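Local coordinates for protein-arginine-phosphatase (Bacillus subtilis subsp. subtilis, PDB 4KK3) that removes phosphate from phosphoarginine residues in many proteins, reversing the action of the arginine kinase McsB, and has almost no activity on phosphoserine, phosphothreonine or phosphotyrosine peptides, at residues A[107-112]-A[138-143]; A[14-19]-A[49-54]. All coordinates share one frame; numbering follows the deposited sequence.

Contact 1. Residues A[107-112]-A[138-143]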
loop_
_atom_site.group_PDB
_atom_site.type_symbol
_atom_site.label_atom_id
_atom_site.label_comp_id
_atom_site.label_asym_id
_atom_site.label_seq_id
_atom_site.Cartn_x
_atom_site.Cartn_y
_atom_site.Cartn_z
ATOM N N GLU A 107 -0.748 -6.370 10.292
ATOM C CA GLU A 107 0.178 -7.329 10.919
ATOM C C GLU A 107 1.521 -6.705 11.247
ATOM O O GLU A 107 2.012 -6.761 12.377
ATOM C CB GLU A 107 0.502 -8.462 9.933
ATOM C CG GLU A 107 -0.218 -9.748 10.090
ATOM C CD GLU A 107 0.382 -10.821 9.194
ATOM O OE1 GLU A 107 0.857 -10.503 8.068
ATOM O OE2 GLU A 107 0.392 -11.984 9.626
ATOM N N TYR A 108 2.132 -6.131 10.220
ATOM C CA TYR A 108 3.498 -5.659 10.313
ATOM C C TYR A 108 3.613 -4.500 11.292
ATOM O O TYR A 108 4.540 -4.436 12.098
ATOM C CB TYR A 108 3.978 -5.238 8.928
ATOM C CG TYR A 108 5.464 -5.038 8.848
ATOM C CD1 TYR A 108 6.027 -3.779 8.982
ATOM C CD2 TYR A 108 6.307 -6.122 8.655
ATOM C CE1 TYR A 108 7.395 -3.606 8.909
ATOM C CE2 TYR A 108 7.665 -5.963 8.589
ATOM C CZ TYR A 108 8.210 -4.705 8.718
ATOM O OH TYR A 108 9.577 -4.570 8.644
ATOM N N VAL A 109 2.654 -3.588 11.224
ATOM C CA VAL A 109 2.724 -2.367 12.005
ATOM C C VAL A 109 2.231 -2.540 13.441
ATOM O O VAL A 109 2.851 -2.043 14.387
ATOM C CB VAL A 109 1.934 -1.244 11.293
ATOM C CG1 VAL A 109 1.887 -0.002 12.157
ATOM C CG2 VAL A 109 2.572 -0.964 9.947
ATOM N N THR A 110 1.133 -3.271 13.605
ATOM C CA THR A 110 0.447 -3.337 14.889
ATOM C C THR A 110 0.615 -4.682 15.588
ATOM O O THR A 110 0.309 -4.811 16.770
ATOM C CB THR A 110 -1.060 -3.094 14.725
ATOM O OG1 THR A 110 -1.694 -4.302 14.287
ATOM C CG2 THR A 110 -1.317 -1.993 13.716
ATOM N N GLY A 111 1.082 -5.684 14.851
ATOM C CA GLY A 111 1.278 -7.007 15.407
ATOM C C GLY A 111 0.012 -7.840 15.443
ATOM O O GLY A 111 0.056 -9.033 15.754
ATOM N N SER A 112 -1.118 -7.222 15.124
ATOM C CA SER A 112 -2.398 -7.917 15.185
ATOM C C SER A 112 -2.940 -8.270 13.802
ATOM O O SER A 112 -2.605 -7.637 12.805
ATOM C CB SER A 112 -3.425 -7.081 15.950
ATOM O OG SER A 112 -3.657 -5.842 15.300
ATOM N N LEU A 138 0.435 4.197 8.506
ATOM C CA LEU A 138 1.621 4.559 7.747
ATOM C C LEU A 138 2.526 5.496 8.536
ATOM O O LEU A 138 3.741 5.444 8.378
ATOM C CB LEU A 138 1.232 5.170 6.401
ATOM C CG LEU A 138 0.519 4.142 5.504
ATOM C CD1 LEU A 138 -0.098 4.841 4.296
ATOM C CD2 LEU A 138 1.443 3.021 5.057
ATOM N N ARG A 139 1.937 6.331 9.389
ATOM C CA ARG A 139 2.740 7.114 10.331
ATOM C C ARG A 139 3.514 6.215 11.288
ATOM O O ARG A 139 4.691 6.470 11.560
ATOM C CB ARG A 139 1.894 8.135 11.098
ATOM C CG ARG A 139 1.399 9.261 10.205
ATOM C CD ARG A 139 0.815 10.418 10.986
ATOM N NE ARG A 139 0.307 11.448 10.080
ATOM C CZ ARG A 139 1.067 12.361 9.480
ATOM N NH1 ARG A 139 2.378 12.388 9.688
ATOM N NH2 ARG A 139 0.516 13.253 8.671
ATOM N N GLN A 140 2.868 5.159 11.776
ATOM C CA GLN A 140 3.537 4.200 12.655
ATOM C C GLN A 140 4.611 3.432 11.898
ATOM O O GLN A 140 5.686 3.189 12.439
ATOM C CB GLN A 140 2.562 3.197 13.261
ATOM C CG GLN A 140 1.380 3.755 14.019
ATOM C CD GLN A 140 0.408 2.653 14.429
ATOM O OE1 GLN A 140 0.741 1.788 15.248
ATOM N NE2 GLN A 140 -0.790 2.666 13.845
ATOM N N LEU A 141 4.307 3.030 10.660
ATOM C CA LEU A 141 5.275 2.335 9.821
ATOM C C LEU A 141 6.562 3.136 9.688
ATOM O O LEU A 141 7.658 2.599 9.824
ATOM C CB LEU A 141 4.696 2.015 8.433
ATOM C CG LEU A 141 5.609 1.296 7.427
ATOM C CD1 LEU A 141 5.961 -0.114 7.914
ATOM C CD2 LEU A 141 4.967 1.214 6.039
ATOM N N ALA A 142 6.417 4.429 9.421
ATOM C CA ALA A 142 7.558 5.314 9.289
ATOM C C ALA A 142 8.438 5.270 10.538
ATOM O O ALA A 142 9.648 5.086 10.438
ATOM C CB ALA A 142 7.090 6.715 9.007
ATOM N N LYS A 143 7.820 5.405 11.707
ATOM C CA LYS A 143 8.555 5.377 12.965
ATOM C C LYS A 143 9.243 4.030 13.156
ATOM O O LYS A 143 10.355 3.964 13.674
ATOM C CB LYS A 143 7.633 5.669 14.154
ATOM C CG LYS A 143 6.828 6.965 14.063
ATOM C CD LYS A 143 7.704 8.207 14.101
ATOM C CE LYS A 143 6.851 9.467 14.222
ATOM N NZ LYS A 143 7.640 10.722 14.058
#
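Val109 meets Gln140 and Leu141 where two helices of the parallel alpha/beta fold of low molecular weight phosphatases come together: short helix 105-110, which directly follows the edge strand 102-104, and the long helix 124-145. The backbones run close here, with the CA atoms of Val109 and Leu141 5.8 Å apart, a spacing that suits a compact branched residue. Val109 divides its two methyls between neighbours. CG1, anti to the backbone N (chi1 175°), presses on Gln140 CB at 3.5 Å, while CG2 lies 4.0 Å from Leu141 CB. With alanine in place of Val109 both methyls would go, which is likely to leave a gap beside Gln140 CB and Leu141 CB. Leu141 reaches on to Tyr108, its CD1 approaching the ring obliquely, 3.8 Å from Tyr108 CD1; Leu81 of the sheet touches both side chains, and Phe21 of helix 13-28 packs on Leu141. On this side Val109 and Leu141 are buried and the touching atoms are carbon. The end of the partly exposed Gln140 is looser: its chain, extended beyond CG, passes Val109 at a slant, with OE1 3.8 Å from Val109 CG1, and NE2 donates a hydrogen bond to Glu136 O. Gly111, just past the shorter helix, has positive phi (83°); an ST turn spans it, Thr110 OG1 accepting from Ser112 N at 3.1 Å and 162°.

Contact 2. Residues A[14-19]-A[49-54]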
loop_
_atom_site.group_PDB
_atom_site.type_symbol
_atom_site.label_atom_id
_atom_site.label_comp_id
_atom_site.label_asym_id
_atom_site.label_seq_id
_atom_site.Cartn_x
_atom_site.Cartn_y
_atom_site.Cartn_z
ATOM N N SER A 14 -3.951 0.576 -2.251
ATOM C CA SER A 14 -2.504 0.640 -2.419
ATOM C C SER A 14 -1.979 1.943 -3.050
ATOM O O SER A 14 -0.927 2.411 -2.620
ATOM C CB SER A 14 -1.873 -0.644 -3.012
ATOM O OG SER A 14 -2.221 -0.892 -4.361
ATOM N N PRO A 15 -2.708 2.543 -4.031
ATOM C CA PRO A 15 -2.260 3.867 -4.490
ATOM C C PRO A 15 -2.401 4.935 -3.414
ATOM O O PRO A 15 -1.545 5.819 -3.348
ATOM C CB PRO A 15 -3.200 4.183 -5.668
ATOM C CG PRO A 15 -3.722 2.858 -6.114
ATOM C CD PRO A 15 -3.821 2.036 -4.860
HETATM N N MSE A 16 -3.460 4.891 -2.606
HETATM C CA MSE A 16 -3.560 5.824 -1.481
HETATM C C MSE A 16 -2.420 5.603 -0.504
HETATM O O MSE A 16 -1.807 6.541 -0.039
HETATM C CB MSE A 16 -4.909 5.719 -0.756
HETATM C CG MSE A 16 -6.028 6.516 -1.458
HETATM SE SE MSE A 16 -7.652 6.703 -0.362
HETATM C CE MSE A 16 -8.218 4.892 -0.514
ATOM N N ALA A 17 -2.123 4.349 -0.194
ATOM C CA ALA A 17 -1.028 4.077 0.742
ATOM C C ALA A 17 0.328 4.584 0.238
ATOM O O ALA A 17 1.107 5.179 0.991
ATOM C CB ALA A 17 -0.951 2.581 1.041
ATOM N N GLU A 18 0.612 4.326 -1.031
ATOM C CA GLU A 18 1.841 4.783 -1.675
ATOM C C GLU A 18 1.987 6.313 -1.589
ATOM O O GLU A 18 3.034 6.834 -1.220
ATOM C CB GLU A 18 1.834 4.337 -3.144
ATOM C CG GLU A 18 2.979 4.908 -3.986
ATOM C CD GLU A 18 2.928 4.486 -5.453
ATOM O OE1 GLU A 18 1.939 3.851 -5.880
ATOM O OE2 GLU A 18 3.881 4.808 -6.191
ATOM N N ALA A 19 0.930 7.032 -1.928
ATOM C CA ALA A 19 1.021 8.496 -1.948
ATOM C C ALA A 19 1.120 9.058 -0.538
ATOM O O ALA A 19 1.915 9.984 -0.290
ATOM C CB ALA A 19 -0.172 9.083 -2.683
ATOM N N PRO A 49 -11.853 8.186 -8.760
ATOM C CA PRO A 49 -12.073 9.598 -8.433
ATOM C C PRO A 49 -12.153 9.863 -6.934
ATOM O O PRO A 49 -11.585 10.845 -6.466
ATOM C CB PRO A 49 -13.415 9.898 -9.100
ATOM C CG PRO A 49 -13.458 8.967 -10.258
ATOM C CD PRO A 49 -12.800 7.699 -9.777
ATOM N N HIS A 50 -12.828 8.993 -6.187
ATOM C CA HIS A 50 -12.960 9.187 -4.747
ATOM C C HIS A 50 -11.622 9.109 -4.012
ATOM O O HIS A 50 -11.418 9.822 -3.028
ATOM C CB HIS A 50 -13.923 8.169 -4.139
ATOM C CG HIS A 50 -15.367 8.455 -4.412
ATOM N ND1 HIS A 50 -15.812 9.661 -4.906
ATOM C CD2 HIS A 50 -16.470 7.687 -4.244
ATOM C CE1 HIS A 50 -17.127 9.622 -5.040
ATOM N NE2 HIS A 50 -17.550 8.434 -4.647
ATOM N N ALA A 51 -10.735 8.224 -4.468
ATOM C CA ALA A 51 -9.412 8.088 -3.853
ATOM C C ALA A 51 -8.620 9.376 -4.101
ATOM O O ALA A 51 -7.954 9.919 -3.197
ATOM C CB ALA A 51 -8.670 6.881 -4.427
ATOM N N VAL A 52 -8.710 9.857 -5.332
ATOM C CA VAL A 52 -8.067 11.118 -5.701
ATOM C C VAL A 52 -8.588 12.283 -4.863
ATOM O O VAL A 52 -7.805 13.096 -4.337
ATOM C CB VAL A 52 -8.235 11.422 -7.204
ATOM C CG1 VAL A 52 -7.837 12.870 -7.512
ATOM C CG2 VAL A 52 -7.400 10.458 -8.022
ATOM N N GLU A 53 -9.906 12.365 -4.733
ATOM C CA GLU A 53 -10.531 13.445 -3.974
ATOM C C GLU A 53 -10.159 13.358 -2.486
ATOM O O GLU A 53 -9.877 14.366 -1.845
ATOM C CB GLU A 53 -12.060 13.436 -4.177
ATOM C CG GLU A 53 -12.819 14.360 -3.227
ATOM C CD GLU A 53 -14.312 14.422 -3.523
ATOM O OE1 GLU A 53 -14.800 13.614 -4.346
ATOM O OE2 GLU A 53 -14.998 15.287 -2.933
ATOM N N ALA A 54 -10.128 12.141 -1.948
ATOM C CA ALA A 54 -9.779 11.945 -0.547
ATOM C C ALA A 54 -8.375 12.464 -0.229
ATOM O O ALA A 54 -8.153 13.085 0.811
ATOM C CB ALA A 54 -9.892 10.455 -0.179
#
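Three torsions carry the Met16 side chain to Ala51 and Ala54: chi1 of -82° sets CG anti to the carbonyl carbon, chi2 of -168° extends the chain to the heteroatom, and chi3 of -72° bends it there. The residue is a selenomethionine in this crystal, so SE takes the place of sulfur. It sits in the first turn of helix 13-28, just after the CX5R phosphate-binding loop (P-loop) that runs from the nucleophile Cys7 to Arg13. Across from it is helix 49-56, which offers the methyls of Ala51 and Ala54, three residues apart and therefore on one face. CG of Met16 lies 4.0 Å from Ala51 CB, and SE lies 4.1 Å from Ala51 CA. The close backbones, with the CA atoms of Met16 and Ala51 6.7 Å apart, call for small alanines, while the length of methionine lets the one side chain touch both Ala51, through CG, and Ala54, through SE. The contact is buried and apolar. Thr130 and Leu134 of helix 124-145 also pack on Met16, and Tyr127 on Ala51. Just before its own helix, the side chain of the substrate-binding Cys12 lies about 4 Å from that of Met16, so this packing backs directly onto the P-loop. Further along helix 49-56 the fit is less close, with SE of Met16 4.4 Å from Ala54 CB.

Overall arrangement
From the N terminus, strand 2-7 leads through the phosphate-binding loop into helix 13-28, where contact 2 opens. The chain then forms strand 33-38 and returns at helix 49-56, closing a loop with 29 residues between the segments. Only later, after strand 79-82, helix 85-94 and strand 102-104, does contact 1 open, and it closes on helix 124-145 after a further 25 residues. The two loops are therefore in series, neither nested nor crossed, with contact centres 19 Å apart. Helix 124-145 links them: its earlier turns pack on contact 2, its later ones form contact 1, and Leu138 CD1 lies 3.5 Å from Ala17 O.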